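Local coordinates for protein xyloglucan-specific endo-beta-1,4-glucanase (Uncultured bacterium, PDB 4W88) that hydrolyses internal beta-1,4-glucan linkages in the backbone of xyloglucan, as a family 5 glycoside hydrolase of the plant cell wall-degrading kind, at residues I58-T63 with E86-A91; Q130-F135 with L142-M147; T270-Q275 with V284-D289. The protein carries 1 engineered substitution. All coordinates share one frame; numbering follows the deposited sequence.

Contact 1 (I58-T63 with E86-A91); sequences IRIPVT and EVVDYA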
ATOM      1  N   ILE A  58       3.781   6.654  -6.670  1.00 14.86           N
ATOM      2  CA  ILE A  58       3.269   5.351  -7.160  1.00 14.73           C
ATOM      3  C   ILE A  58       3.648   4.284  -6.124  1.00 14.42           C
ATOM      4  O   ILE A  58       4.797   4.185  -5.688  1.00 16.42           O
ATOM      5  CB  ILE A  58       3.824   4.982  -8.576  1.00 14.94           C
ATOM      6  CG1 ILE A  58       3.216   3.697  -9.099  1.00 15.61           C
ATOM      7  CG2 ILE A  58       5.364   4.963  -8.630  1.00 17.40           C
ATOM      8  CD1 ILE A  58       3.504   3.459 -10.578  1.00 17.85           C
ATOM      9  N   ARG A  59       2.657   3.453  -5.789  1.00 15.17           N
ATOM     10  CA  ARG A  59       2.853   2.259  -5.005  1.00 13.82           C
ATOM     11  C   ARG A  59       2.859   1.076  -6.031  1.00 14.60           C
ATOM     12  O   ARG A  59       1.948   0.965  -6.871  1.00 13.82           O
ATOM     13  CB  ARG A  59       1.821   2.108  -3.909  1.00 14.43           C
ATOM     14  CG  ARG A  59       1.970   0.827  -3.099  1.00 16.49           C
ATOM     15  CD  ARG A  59       1.118   1.010  -1.844  1.00 14.47           C
ATOM     16  NE  ARG A  59       1.079  -0.023  -0.806  1.00 15.09           N
ATOM     17  CZ  ARG A  59       0.156  -0.954  -0.698  1.00 16.35           C
ATOM     18  NH1 ARG A  59      -0.742  -1.177  -1.630  1.00 14.35           N
ATOM     19  NH2 ARG A  59       0.105  -1.629   0.437  1.00 15.94           N
ATOM     20  N   ILE A  60       3.915   0.244  -5.925  1.00 13.63           N
ATOM     21  CA  ILE A  60       4.125  -0.891  -6.787  1.00 15.22           C
ATOM     22  C   ILE A  60       4.001  -2.113  -5.931  1.00 14.34           C
ATOM     23  O   ILE A  60       4.965  -2.559  -5.255  1.00 15.94           O
ATOM     24  CB  ILE A  60       5.509  -0.828  -7.437  1.00 15.68           C
ATOM     25  CG1 ILE A  60       5.650   0.489  -8.260  1.00 16.84           C
ATOM     26  CG2 ILE A  60       5.756  -2.030  -8.345  1.00 16.51           C
ATOM     27  CD1 ILE A  60       7.022   0.868  -8.749  1.00 18.64           C
ATOM     28  N   PRO A  61       2.778  -2.651  -5.862  1.00 13.39           N
ATOM     29  CA  PRO A  61       2.610  -3.870  -5.065  1.00 13.67           C
ATOM     30  C   PRO A  61       3.202  -5.055  -5.796  1.00 13.04           C
ATOM     31  O   PRO A  61       3.008  -5.218  -6.997  1.00 15.78           O
ATOM     32  CB  PRO A  61       1.111  -3.988  -4.950  1.00 16.11           C
ATOM     33  CG  PRO A  61       0.560  -3.234  -6.103  1.00 20.88           C
ATOM     34  CD  PRO A  61       1.521  -2.150  -6.419  1.00 14.97           C
ATOM     35  N   VAL A  62       3.892  -5.900  -5.042  1.00 14.66           N
ATOM     36  CA  VAL A  62       4.580  -7.037  -5.619  1.00 13.06           C
ATOM     37  C   VAL A  62       4.359  -8.280  -4.744  1.00 13.32           C
ATOM     38  O   VAL A  62       4.588  -8.224  -3.537  1.00 14.47           O
ATOM     39  CB  VAL A  62       6.073  -6.831  -5.751  1.00 16.52           C
ATOM     40  CG1 VAL A  62       6.710  -7.990  -6.456  1.00 15.10           C
ATOM     41  CG2 VAL A  62       6.395  -5.564  -6.530  1.00 14.40           C
ATOM     42  N   THR A  63       3.967  -9.392  -5.352  1.00 14.63           N
ATOM     43  CA  THR A  63       3.870 -10.639  -4.608  1.00 15.45           C
ATOM     44  C   THR A  63       5.064 -11.459  -5.030  1.00 16.20           C
ATOM     45  O   THR A  63       5.247 -11.797  -6.217  1.00 16.89           O
ATOM     46  CB  THR A  63       2.538 -11.439  -4.901  1.00 15.47           C
ATOM     47  OG1 THR A  63       1.428 -10.548  -4.574  1.00 15.32           O
ATOM     48  CG2 THR A  63       2.482 -12.676  -4.032  1.00 16.26           C
ATOM     49  N   GLU A  86      12.842  -2.946 -13.211  1.00 17.35           N
ATOM     50  CA  GLU A  86      12.437  -2.215 -14.420  1.00 16.97           C
ATOM     51  C   GLU A  86      11.226  -1.324 -14.156  1.00 17.88           C
ATOM     52  O   GLU A  86      11.165  -0.240 -14.641  1.00 17.83           O
ATOM     53  CB  GLU A  86      12.054  -3.118 -15.557  1.00 25.01           C
ATOM     54  CG  GLU A  86      13.130  -3.794 -16.259  1.00 33.38           C
ATOM     55  CD  GLU A  86      12.625  -4.252 -17.600  1.00 45.78           C
ATOM     56  OE1 GLU A  86      11.655  -4.913 -17.716  1.00 21.70           O
ATOM     57  OE2 GLU A  86      13.227  -3.919 -18.590  1.00 51.13           O
ATOM     58  N   VAL A  87      10.264  -1.838 -13.396  1.00 16.01           N
ATOM     59  CA  VAL A  87       9.035  -1.115 -13.121  1.00 17.48           C
ATOM     60  C   VAL A  87       9.294   0.041 -12.158  1.00 17.12           C
ATOM     61  O   VAL A  87       8.836   1.174 -12.392  1.00 17.07           O
ATOM     62  CB  VAL A  87       7.947  -2.062 -12.631  1.00 16.09           C
ATOM     63  CG1 VAL A  87       6.714  -1.279 -12.290  1.00 17.15           C
ATOM     64  CG2 VAL A  87       7.587  -3.025 -13.765  1.00 18.48           C
ATOM     65  N   VAL A  88      10.077  -0.248 -11.112  1.00 15.37           N
ATOM     66  CA  VAL A  88      10.482   0.818 -10.177  1.00 14.35           C
ATOM     67  C   VAL A  88      11.195   1.905 -11.026  1.00 11.72           C
ATOM     68  O   VAL A  88      11.010   3.113 -10.802  1.00 15.50           O
ATOM     69  CB  VAL A  88      11.388   0.275  -9.089  1.00 16.12           C
ATOM     70  CG1 VAL A  88      12.075   1.357  -8.250  1.00 16.60           C
ATOM     71  CG2 VAL A  88      10.512  -0.597  -8.157  1.00 17.25           C
ATOM     72  N   ASP A  89      12.108   1.478 -11.920  1.00 15.76           N
ATOM     73  CA  ASP A  89      12.879   2.432 -12.703  1.00 17.89           C
ATOM     74  C   ASP A  89      12.041   3.278 -13.624  1.00 15.47           C
ATOM     75  O   ASP A  89      12.401   4.449 -13.858  1.00 17.73           O
ATOM     76  CB  ASP A  89      13.929   1.699 -13.527  1.00 20.34           C
ATOM     77  CG  ASP A  89      15.067   1.165 -12.714  1.00 19.21           C
ATOM     78  OD1 ASP A  89      15.221   1.501 -11.531  1.00 19.00           O
ATOM     79  OD2 ASP A  89      15.912   0.512 -13.338  1.00 19.78           O
ATOM     80  N   TYR A  90      10.889   2.778 -14.135  1.00 15.28           N
ATOM     81  CA  TYR A  90       9.948   3.671 -14.843  1.00 17.38           C
ATOM     82  C   TYR A  90       9.585   4.924 -13.999  1.00 17.38           C
ATOM     83  O   TYR A  90       9.589   6.073 -14.501  1.00 18.00           O
ATOM     84  CB  TYR A  90       8.673   2.992 -15.223  1.00 16.17           C
ATOM     85  CG  TYR A  90       8.742   1.797 -16.160  1.00 17.63           C
ATOM     86  CD1 TYR A  90       9.665   1.725 -17.189  1.00 17.41           C
ATOM     87  CD2 TYR A  90       7.824   0.786 -16.046  1.00 18.92           C
ATOM     88  CE1 TYR A  90       9.725   0.623 -18.032  1.00 17.23           C
ATOM     89  CE2 TYR A  90       7.871  -0.308 -16.896  1.00 16.91           C
ATOM     90  CZ  TYR A  90       8.823  -0.429 -17.833  1.00 18.70           C
ATOM     91  OH  TYR A  90       8.839  -1.526 -18.649  1.00 19.29           O
ATOM     92  N   ALA A  91       9.354   4.695 -12.712  1.00 15.37           N
ATOM     93  CA  ALA A  91       9.003   5.743 -11.800  1.00 17.38           C
ATOM     94  C   ALA A  91      10.202   6.642 -11.483  1.00 18.91           C
ATOM     95  O   ALA A  91      10.079   7.882 -11.406  1.00 17.68           O
ATOM     96  CB  ALA A  91       8.377   5.208 -10.550  1.00 14.70           C
TER
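Ile60 and Ile58 carry the strand's side of this buried contact, in which the side chains that meet are all apolar, facing Val87, Val88 and Ala91 of the helix. The delta methyl of Ile60 reaches the helix backbone: its CD1 lies 3.7 Å from Val88 CA, and 3.8 Å from Val88 CG2, the two side chains meeting at about a right angle. The other branch of Ile60, CG2, comes within 4.1 Å of Val87 CG1, so the fork of the isoleucine spans two successive helix residues. One helical turn on, Ala91 CB meets Ile58 CG2 at 3.6 Å; CG1 of Ile58 is turned anti to the backbone N (chi1 -176°), which leaves CG2 as the branch that touches the alanine. The strand 57-60 and the helix 78-92 belong to one beta-alpha-beta unit of the (beta/alpha)8 barrel, and their short segments run almost exactly antiparallel (177°), with axes 9.9 Å apart at closest approach. Further out, Ile98 of the next barrel strand packs on both Ile60 and Ala91, while Ile58 and Ile60 are backbone-bonded to that strand through Ile99. Arg59, between the two isoleucines, points instead into the barrel, where it forms salt bridges with Glu145 and Glu271.

Contact 2 (Q130-F135 with L142-M147); sequences QLAEAF and LMFEGM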
ATOM      1  N   GLN A 130      17.345  -9.141   0.341  1.00 17.48           N
ATOM      2  CA  GLN A 130      17.586  -9.165  -1.073  1.00 17.90           C
ATOM      3  C   GLN A 130      17.065  -7.928  -1.767  1.00 15.64           C
ATOM      4  O   GLN A 130      17.759  -7.369  -2.663  1.00 17.89           O
ATOM      5  CB  GLN A 130      16.998 -10.390  -1.745  1.00 16.81           C
ATOM      6  CG  GLN A 130      17.582 -11.680  -1.271  1.00 17.25           C
ATOM      7  CD  GLN A 130      16.822 -12.852  -1.857  1.00 16.13           C
ATOM      8  OE1 GLN A 130      16.895 -13.172  -3.052  1.00 19.57           O
ATOM      9  NE2 GLN A 130      16.005 -13.458  -1.009  1.00 16.77           N
ATOM     10  N   LEU A 131      15.870  -7.495  -1.394  1.00 15.54           N
ATOM     11  CA  LEU A 131      15.272  -6.280  -2.015  1.00 15.31           C
ATOM     12  C   LEU A 131      16.095  -5.049  -1.673  1.00 17.48           C
ATOM     13  O   LEU A 131      16.396  -4.241  -2.522  1.00 16.82           O
ATOM     14  CB  LEU A 131      13.816  -6.105  -1.609  1.00 16.32           C
ATOM     15  CG  LEU A 131      12.869  -7.177  -2.182  1.00 14.77           C
ATOM     16  CD1 LEU A 131      11.488  -6.871  -1.541  1.00 15.48           C
ATOM     17  CD2 LEU A 131      12.861  -7.129  -3.664  1.00 16.37           C
ATOM     18  N   ALA A 132      16.455  -4.922  -0.392  1.00 16.32           N
ATOM     19  CA  ALA A 132      17.267  -3.823   0.047  1.00 16.82           C
ATOM     20  C   ALA A 132      18.644  -3.824  -0.686  1.00 18.32           C
ATOM     21  O   ALA A 132      19.116  -2.772  -1.105  1.00 18.91           O
ATOM     22  CB  ALA A 132      17.457  -3.862   1.560  1.00 18.11           C
ATOM     23  N   GLU A 133      19.279  -4.967  -0.835  1.00 16.73           N
ATOM     24  CA  GLU A 133      20.570  -5.023  -1.543  1.00 20.36           C
ATOM     25  C   GLU A 133      20.331  -4.499  -3.003  1.00 21.33           C
ATOM     26  O   GLU A 133      21.155  -3.762  -3.551  1.00 22.07           O
ATOM     27  CB  GLU A 133      21.192  -6.412  -1.574  0.50 22.71           C
ATOM     28  CG  GLU A 133      22.136  -6.723  -0.439  0.50 27.92           C
ATOM     29  CD  GLU A 133      23.286  -5.725  -0.196  0.50 29.91           C
ATOM     30  OE1 GLU A 133      24.076  -5.405  -1.098  0.50 36.05           O
ATOM     31  OE2 GLU A 133      23.418  -5.289   0.941  0.50 42.05           O
ATOM     32  N   ALA A 134      19.256  -4.933  -3.652  1.00 18.92           N
ATOM     33  CA  ALA A 134      19.049  -4.619  -5.029  1.00 19.42           C
ATOM     34  C   ALA A 134      18.817  -3.147  -5.250  1.00 18.73           C
ATOM     35  O   ALA A 134      19.205  -2.580  -6.289  1.00 20.72           O
ATOM     36  CB  ALA A 134      17.863  -5.371  -5.567  1.00 18.85           C
ATOM     37  N   PHE A 135      18.154  -2.514  -4.285  1.00 16.14           N
ATOM     38  CA  PHE A 135      17.750  -1.117  -4.377  1.00 17.68           C
ATOM     39  C   PHE A 135      18.571  -0.195  -3.475  1.00 19.62           C
ATOM     40  O   PHE A 135      18.217   0.963  -3.269  1.00 20.47           O
ATOM     41  CB  PHE A 135      16.239  -0.996  -4.074  1.00 17.95           C
ATOM     42  CG  PHE A 135      15.391  -1.615  -5.096  1.00 18.18           C
ATOM     43  CD1 PHE A 135      15.171  -0.939  -6.289  1.00 17.56           C
ATOM     44  CD2 PHE A 135      14.776  -2.814  -4.916  1.00 19.07           C
ATOM     45  CE1 PHE A 135      14.361  -1.459  -7.246  1.00 17.63           C
ATOM     46  CE2 PHE A 135      13.997  -3.354  -5.915  1.00 20.35           C
ATOM     47  CZ  PHE A 135      13.769  -2.677  -7.075  1.00 20.13           C
ATOM     48  N   LEU A 142      12.400   6.617  -2.990  1.00 15.96           N
ATOM     49  CA  LEU A 142      11.957   5.207  -2.929  1.00 15.47           C
ATOM     50  C   LEU A 142      11.842   4.811  -1.429  1.00 15.61           C
ATOM     51  O   LEU A 142      12.813   4.885  -0.658  1.00 18.32           O
ATOM     52  CB  LEU A 142      12.939   4.265  -3.621  1.00 17.71           C
ATOM     53  CG  LEU A 142      12.683   2.726  -3.499  1.00 16.71           C
ATOM     54  CD1 LEU A 142      11.342   2.392  -4.078  1.00 17.48           C
ATOM     55  CD2 LEU A 142      13.735   1.962  -4.232  1.00 18.18           C
HETATM   56  N   MSE A 143      10.637   4.319  -1.067  1.00 17.53           N
HETATM   57  CA  MSE A 143      10.293   3.874   0.267  1.00 16.83           C
HETATM   58  C   MSE A 143       9.882   2.426   0.191  1.00 14.15           C
HETATM   59  O   MSE A 143       9.442   1.936  -0.896  1.00 15.50           O
HETATM   60  CB  MSE A 143       9.125   4.732   0.718  1.00 16.96           C
HETATM   61  CG  MSE A 143       9.444   6.215   0.652  1.00 17.76           C
HETATM   62 SE   MSE A 143       7.994   7.345   1.373  1.00 20.06          SE
HETATM   63  CE  MSE A 143       6.797   7.387  -0.141  1.00 26.58           C
ATOM     64  N   PHE A 144      10.105   1.690   1.281  1.00 14.40           N
ATOM     65  CA  PHE A 144       9.761   0.282   1.363  1.00 13.89           C
ATOM     66  C   PHE A 144       8.637   0.109   2.388  1.00 13.72           C
ATOM     67  O   PHE A 144       8.701   0.652   3.499  1.00 16.82           O
ATOM     68  CB  PHE A 144      10.940  -0.579   1.844  1.00 15.25           C
ATOM     69  CG  PHE A 144      12.177  -0.572   0.974  1.00 14.21           C
ATOM     70  CD1 PHE A 144      12.181  -0.293  -0.411  1.00 17.56           C
ATOM     71  CD2 PHE A 144      13.390  -0.994   1.556  1.00 16.84           C
ATOM     72  CE1 PHE A 144      13.365  -0.316  -1.140  1.00 18.29           C
ATOM     73  CE2 PHE A 144      14.532  -1.080   0.811  1.00 15.41           C
ATOM     74  CZ  PHE A 144      14.521  -0.747  -0.540  1.00 17.31           C
ATOM     75  N   GLU A 145       7.649  -0.710   2.009  1.00 15.38           N
ATOM     76  CA  GLU A 145       6.534  -1.076   2.887  1.00 14.80           C
ATOM     77  C   GLU A 145       6.579  -2.585   3.093  1.00 16.85           C
ATOM     78  O   GLU A 145       6.446  -3.393   2.171  1.00 14.95           O
ATOM     79  CB  GLU A 145       5.205  -0.600   2.260  1.00 15.40           C
ATOM     80  CG  GLU A 145       3.940  -0.929   3.099  1.00 15.95           C
ATOM     81  CD  GLU A 145       2.660  -0.346   2.456  1.00 14.16           C
ATOM     82  OE1 GLU A 145       2.777   0.132   1.296  1.00 19.48           O
ATOM     83  OE2 GLU A 145       1.556  -0.417   3.093  1.00 17.59           O
ATOM     84  N   GLY A 146       6.908  -2.982   4.332  1.00 15.00           N
ATOM     85  CA  GLY A 146       7.360  -4.348   4.582  1.00 16.04           C
ATOM     86  C   GLY A 146       6.361  -5.459   4.236  1.00 15.14           C
ATOM     87  O   GLY A 146       6.752  -6.482   3.660  1.00 15.73           O
HETATM   88  N   MSE A 147       5.079  -5.184   4.533  1.00 15.67           N
HETATM   89  CA  MSE A 147       3.997  -6.161   4.404  1.00 16.12           C
HETATM   90  C   MSE A 147       2.753  -5.443   3.947  1.00 16.33           C
HETATM   91  O   MSE A 147       2.598  -4.221   4.143  1.00 16.10           O
HETATM   92  CB  MSE A 147       3.682  -6.877   5.753  1.00 15.78           C
HETATM   93  CG  MSE A 147       4.926  -7.544   6.316  1.00 15.70           C
HETATM   94 SE   MSE A 147       4.481  -8.436   8.030  1.00 18.58          SE
HETATM   95  CE  MSE A 147       4.619  -6.897   9.215  1.00 19.20           C
TER
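The end of the helix 117-134 and the residue that follows it lie over the strand 142-145, with Ala132 and Phe135 opposite Phe144 and Leu142 respectively and each of these pairs of CA atoms 8.7 Å apart. Phe144 reaches from the strand to the helix with the far end of its ring. Its CE2 comes to 3.9 Å from Ala132 CA and 4.1 Å from Ala132 CB, so the ring touches the helix backbone as well as the small methyl group. CZ of the same ring meets Phe135 CB at 3.9 Å, and this CB sits at the ring's edge, in its plane; it is the beta carbon of Phe135, not its ring, that Phe144 meets. The ring is carried there with CG beside the backbone N and anti to the carbonyl carbon (chi1 -61°). The ring of Phe135 is engaged by Leu142 instead: Leu142 CD2 lies 3.8 Å from Phe135 CD1 and 3.9 Å from Phe135 CB, the two side chains crossing at about a right angle. Substituting alanine for Phe144 would probably open a gap beneath Ala132 and deprive the beta carbon of Phe135 of its aromatic neighbour. No hydrogen bond joins the segments, and the touching residues are buried. Phe177 and Val181 of the helix 164-182 also pack on Phe144, while Leu100 of the neighbouring strand and Val88 of the helix 78-92 pack on Phe135. A short loop leads from the helix 117-134 into the strand 142-145, and the apolar layer between them is that of a TIM barrel, in which outer helices surround the parallel strands.

Contact 3 (T270-Q275 with V284-D289); sequences TETGAQ and VRWIGD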
ATOM      1  N   THR A 270      -1.836   3.792   2.428  1.00 16.14           N
ATOM      2  CA  THR A 270      -1.262   3.216   1.263  1.00 15.62           C
ATOM      3  C   THR A 270      -2.262   2.597   0.317  1.00 14.44           C
ATOM      4  O   THR A 270      -1.895   2.242  -0.820  1.00 15.42           O
ATOM      5  CB  THR A 270      -0.073   2.269   1.583  1.00 15.13           C
ATOM      6  OG1 THR A 270      -0.510   1.186   2.429  1.00 16.04           O
ATOM      7  CG2 THR A 270       1.049   3.059   2.260  1.00 16.87           C
ATOM      8  N   GLU A 271      -3.522   2.471   0.762  1.00 15.54           N
ATOM      9  CA  GLU A 271      -4.635   2.127  -0.152  1.00 14.88           C
ATOM     10  C   GLU A 271      -5.932   2.745   0.375  1.00 16.44           C
ATOM     11  O   GLU A 271      -6.219   2.740   1.573  1.00 17.78           O
ATOM     12  CB  GLU A 271      -4.881   0.620  -0.271  1.00 15.23           C
ATOM     13  CG  GLU A 271      -3.840  -0.218  -0.985  1.00 15.80           C
ATOM     14  CD  GLU A 271      -4.188  -1.671  -1.001  1.00 17.77           C
ATOM     15  OE1 GLU A 271      -5.427  -1.996  -0.975  1.00 17.41           O
ATOM     16  OE2 GLU A 271      -3.269  -2.514  -1.142  1.00 17.20           O
ATOM     17  N   THR A 272      -6.675   3.303  -0.575  1.00 16.21           N
ATOM     18  CA  THR A 272      -8.062   3.686  -0.425  1.00 17.57           C
ATOM     19  C   THR A 272      -8.636   3.851  -1.839  1.00 16.05           C
ATOM     20  O   THR A 272      -7.941   3.679  -2.856  1.00 17.65           O
ATOM     21  CB  THR A 272      -8.204   4.972   0.409  1.00 20.26           C
ATOM     22  OG1 THR A 272      -9.616   5.197   0.741  1.00 19.25           O
ATOM     23  CG2 THR A 272      -7.609   6.156  -0.317  1.00 19.30           C
ATOM     24  N   GLY A 273      -9.930   4.153  -1.913  1.00 16.83           N
ATOM     25  CA  GLY A 273     -10.620   4.294  -3.196  1.00 19.06           C
ATOM     26  C   GLY A 273     -12.082   3.885  -3.044  1.00 16.73           C
ATOM     27  O   GLY A 273     -12.493   3.434  -1.972  1.00 19.94           O
ATOM     28  N   ALA A 274     -12.890   4.074  -4.100  1.00 19.49           N
ATOM     29  CA  ALA A 274     -14.291   3.702  -4.086  1.00 19.57           C
ATOM     30  C   ALA A 274     -14.634   3.008  -5.386  1.00 18.35           C
ATOM     31  O   ALA A 274     -14.314   3.485  -6.428  1.00 20.77           O
ATOM     32  CB  ALA A 274     -15.092   4.977  -3.932  1.00 21.93           C
ATOM     33  N   GLN A 275     -15.267   1.860  -5.301  1.00 19.96           N
ATOM     34  CA  GLN A 275     -15.657   1.174  -6.484  1.00 21.38           C
ATOM     35  C   GLN A 275     -16.725   1.987  -7.222  1.00 21.79           C
ATOM     36  O   GLN A 275     -17.601   2.632  -6.620  1.00 22.71           O
ATOM     37  CB  GLN A 275     -16.199  -0.237  -6.182  1.00 21.40           C
ATOM     38  CG  GLN A 275     -15.140  -1.176  -5.665  1.00 20.69           C
ATOM     39  CD  GLN A 275     -15.661  -2.522  -5.225  1.00 23.54           C
ATOM     40  OE1 GLN A 275     -16.561  -3.105  -5.848  1.00 25.66           O
ATOM     41  NE2 GLN A 275     -15.089  -3.039  -4.141  1.00 22.33           N
ATOM     42  N   VAL A 284     -17.121  11.816  -6.318  1.00 21.34           N
ATOM     43  CA  VAL A 284     -16.516  13.125  -6.158  1.00 22.81           C
ATOM     44  C   VAL A 284     -16.759  13.740  -4.783  1.00 22.75           C
ATOM     45  O   VAL A 284     -15.824  14.300  -4.171  1.00 24.42           O
ATOM     46  CB  VAL A 284     -16.948  14.055  -7.313  1.00 26.76           C
ATOM     47  CG1 VAL A 284     -16.469  15.504  -7.082  1.00 27.56           C
ATOM     48  CG2 VAL A 284     -16.419  13.474  -8.660  1.00 26.54           C
ATOM     49  N   ARG A 285     -18.008  13.715  -4.297  1.00 24.47           N
ATOM     50  CA  ARG A 285     -18.295  14.221  -2.965  1.00 25.63           C
ATOM     51  C   ARG A 285     -17.579  13.449  -1.846  1.00 22.38           C
ATOM     52  O   ARG A 285     -17.048  14.047  -0.887  1.00 26.83           O
ATOM     53  CB  ARG A 285     -19.812  14.218  -2.716  1.00 29.29           C
ATOM     54  CG  ARG A 285     -20.559  15.269  -3.535  1.00 33.78           C
ATOM     55  CD  ARG A 285     -21.982  15.489  -3.011  1.00 32.61           C
ATOM     56  NE  ARG A 285     -22.827  14.385  -3.477  1.00 30.26           N
ATOM     57  CZ  ARG A 285     -23.429  14.318  -4.660  1.00 32.29           C
ATOM     58  NH1 ARG A 285     -23.326  15.280  -5.532  1.00 36.44           N
ATOM     59  NH2 ARG A 285     -24.141  13.254  -4.974  1.00 31.00           N
ATOM     60  N   TRP A 286     -17.520  12.136  -1.977  1.00 22.55           N
ATOM     61  CA  TRP A 286     -16.840  11.319  -0.982  1.00 26.53           C
ATOM     62  C   TRP A 286     -15.351  11.684  -0.922  1.00 25.53           C
ATOM     63  O   TRP A 286     -14.787  11.813   0.165  1.00 23.95           O
ATOM     64  CB  TRP A 286     -17.008   9.836  -1.320  1.00 21.92           C
ATOM     65  CG  TRP A 286     -16.190   8.944  -0.445  1.00 23.17           C
ATOM     66  CD1 TRP A 286     -16.448   8.552   0.845  1.00 24.31           C
ATOM     67  CD2 TRP A 286     -14.940   8.372  -0.799  1.00 21.96           C
ATOM     68  NE1 TRP A 286     -15.424   7.774   1.317  1.00 21.89           N
ATOM     69  CE2 TRP A 286     -14.486   7.638   0.309  1.00 21.39           C
ATOM     70  CE3 TRP A 286     -14.162   8.416  -1.952  1.00 23.08           C
ATOM     71  CZ2 TRP A 286     -13.245   6.975   0.303  1.00 23.43           C
ATOM     72  CZ3 TRP A 286     -12.955   7.774  -1.961  1.00 21.73           C
ATOM     73  CH2 TRP A 286     -12.509   7.048  -0.856  1.00 22.10           C
ATOM     74  N   ILE A 287     -14.722  11.885  -2.085  1.00 22.84           N
ATOM     75  CA  ILE A 287     -13.270  12.239  -2.113  1.00 19.72           C
ATOM     76  C   ILE A 287     -13.036  13.555  -1.396  1.00 20.41           C
ATOM     77  O   ILE A 287     -12.118  13.686  -0.605  1.00 24.09           O
ATOM     78  CB  ILE A 287     -12.711  12.312  -3.569  1.00 21.96           C
ATOM     79  CG1 ILE A 287     -12.794  10.917  -4.285  1.00 21.81           C
ATOM     80  CG2 ILE A 287     -11.399  13.023  -3.656  1.00 21.52           C
ATOM     81  CD1 ILE A 287     -12.564  10.879  -5.783  1.00 23.67           C
ATOM     82  N   GLY A 288     -13.941  14.509  -1.628  1.00 24.10           N
ATOM     83  CA  GLY A 288     -13.883  15.769  -0.873  1.00 26.10           C
ATOM     84  C   GLY A 288     -13.861  15.560   0.628  1.00 30.05           C
ATOM     85  O   GLY A 288     -13.051  16.130   1.331  1.00 26.74           O
ATOM     86  N   ASP A 289     -14.762  14.726   1.114  1.00 24.18           N
ATOM     87  CA  ASP A 289     -14.876  14.486   2.545  1.00 28.35           C
ATOM     88  C   ASP A 289     -13.740  13.648   3.083  1.00 24.65           C
ATOM     89  O   ASP A 289     -13.215  13.912   4.199  1.00 25.74           O
ATOM     90  CB  ASP A 289     -16.228  13.780   2.860  1.00 27.52           C
ATOM     91  CG  ASP A 289     -17.392  14.741   2.844  1.00 26.28           C
ATOM     92  OD1 ASP A 289     -17.171  15.978   2.952  1.00 29.22           O
ATOM     93  OD2 ASP A 289     -18.528  14.278   2.746  1.00 29.35           O
TER
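The chain leaving the strand 267-272 passes the helix 280-295 with the CA atoms of Gly273 and Ile287 8.4 Å apart and those of Ala274 and Trp286 8.6 Å apart. With CG anti to the backbone N (chi1 173°) the indole of Trp286 extends from the helix, and chi2 of 78° turns its six-membered ring to residues 272-274. Ala274 CB rests over one face of the indole, 3.9 Å above its plane and displaced toward the rim, with Trp286 CZ3 its nearest atom at 4.0 Å. Thr272 approaches differently: its OG1 lies at the ring edge, in plane, 3.8 Å from Trp286 CH2. Strand and helix are consecutive elements of a beta-alpha-beta unit in the TIM barrel, and the tryptophan packs against the C-terminal end of the strand and the residues that follow it. Between the two side chains the backbone of Gly273 adds its carbonyl O, 3.8 Å from Trp286 CH2. At the glycine's phi of 149° a beta carbon would collide with the carbonyl O of Thr272. Hydrogen bonds outside the two segments secure the polar ends, Thr272 OG1 with Thr224 O and Trp286 NE1 with Thr226 O, while Tyr335 of the helix 329-336 also packs on the indole.

All three contacts join outer helices to strands of one closed barrel, and polar residues of those strands meet inside it. Arg59 of contact 1 links the other two: its NE lies 2.7 Å from Glu145 OE1 in contact 2, and its NH1 2.9 Å from Glu271 OE2 in contact 3, both salt bridges. Contacts 2 and 3, although their centres are 28 Å apart, meet through a probable hydrogen bond of 2.7 Å between Glu145 OE2 and Thr270 OG1. Outside the strands, contacts 1 and 2 also touch, Val88 CG1 lying 3.8 Å from Phe135 CE1. Glu271 touches a glucosyl unit of the bound xyloglucan oligosaccharide and hydrogen-bonds Tyr225 of the glycan pocket and a Tris molecule, probably from the crystallisation liquor.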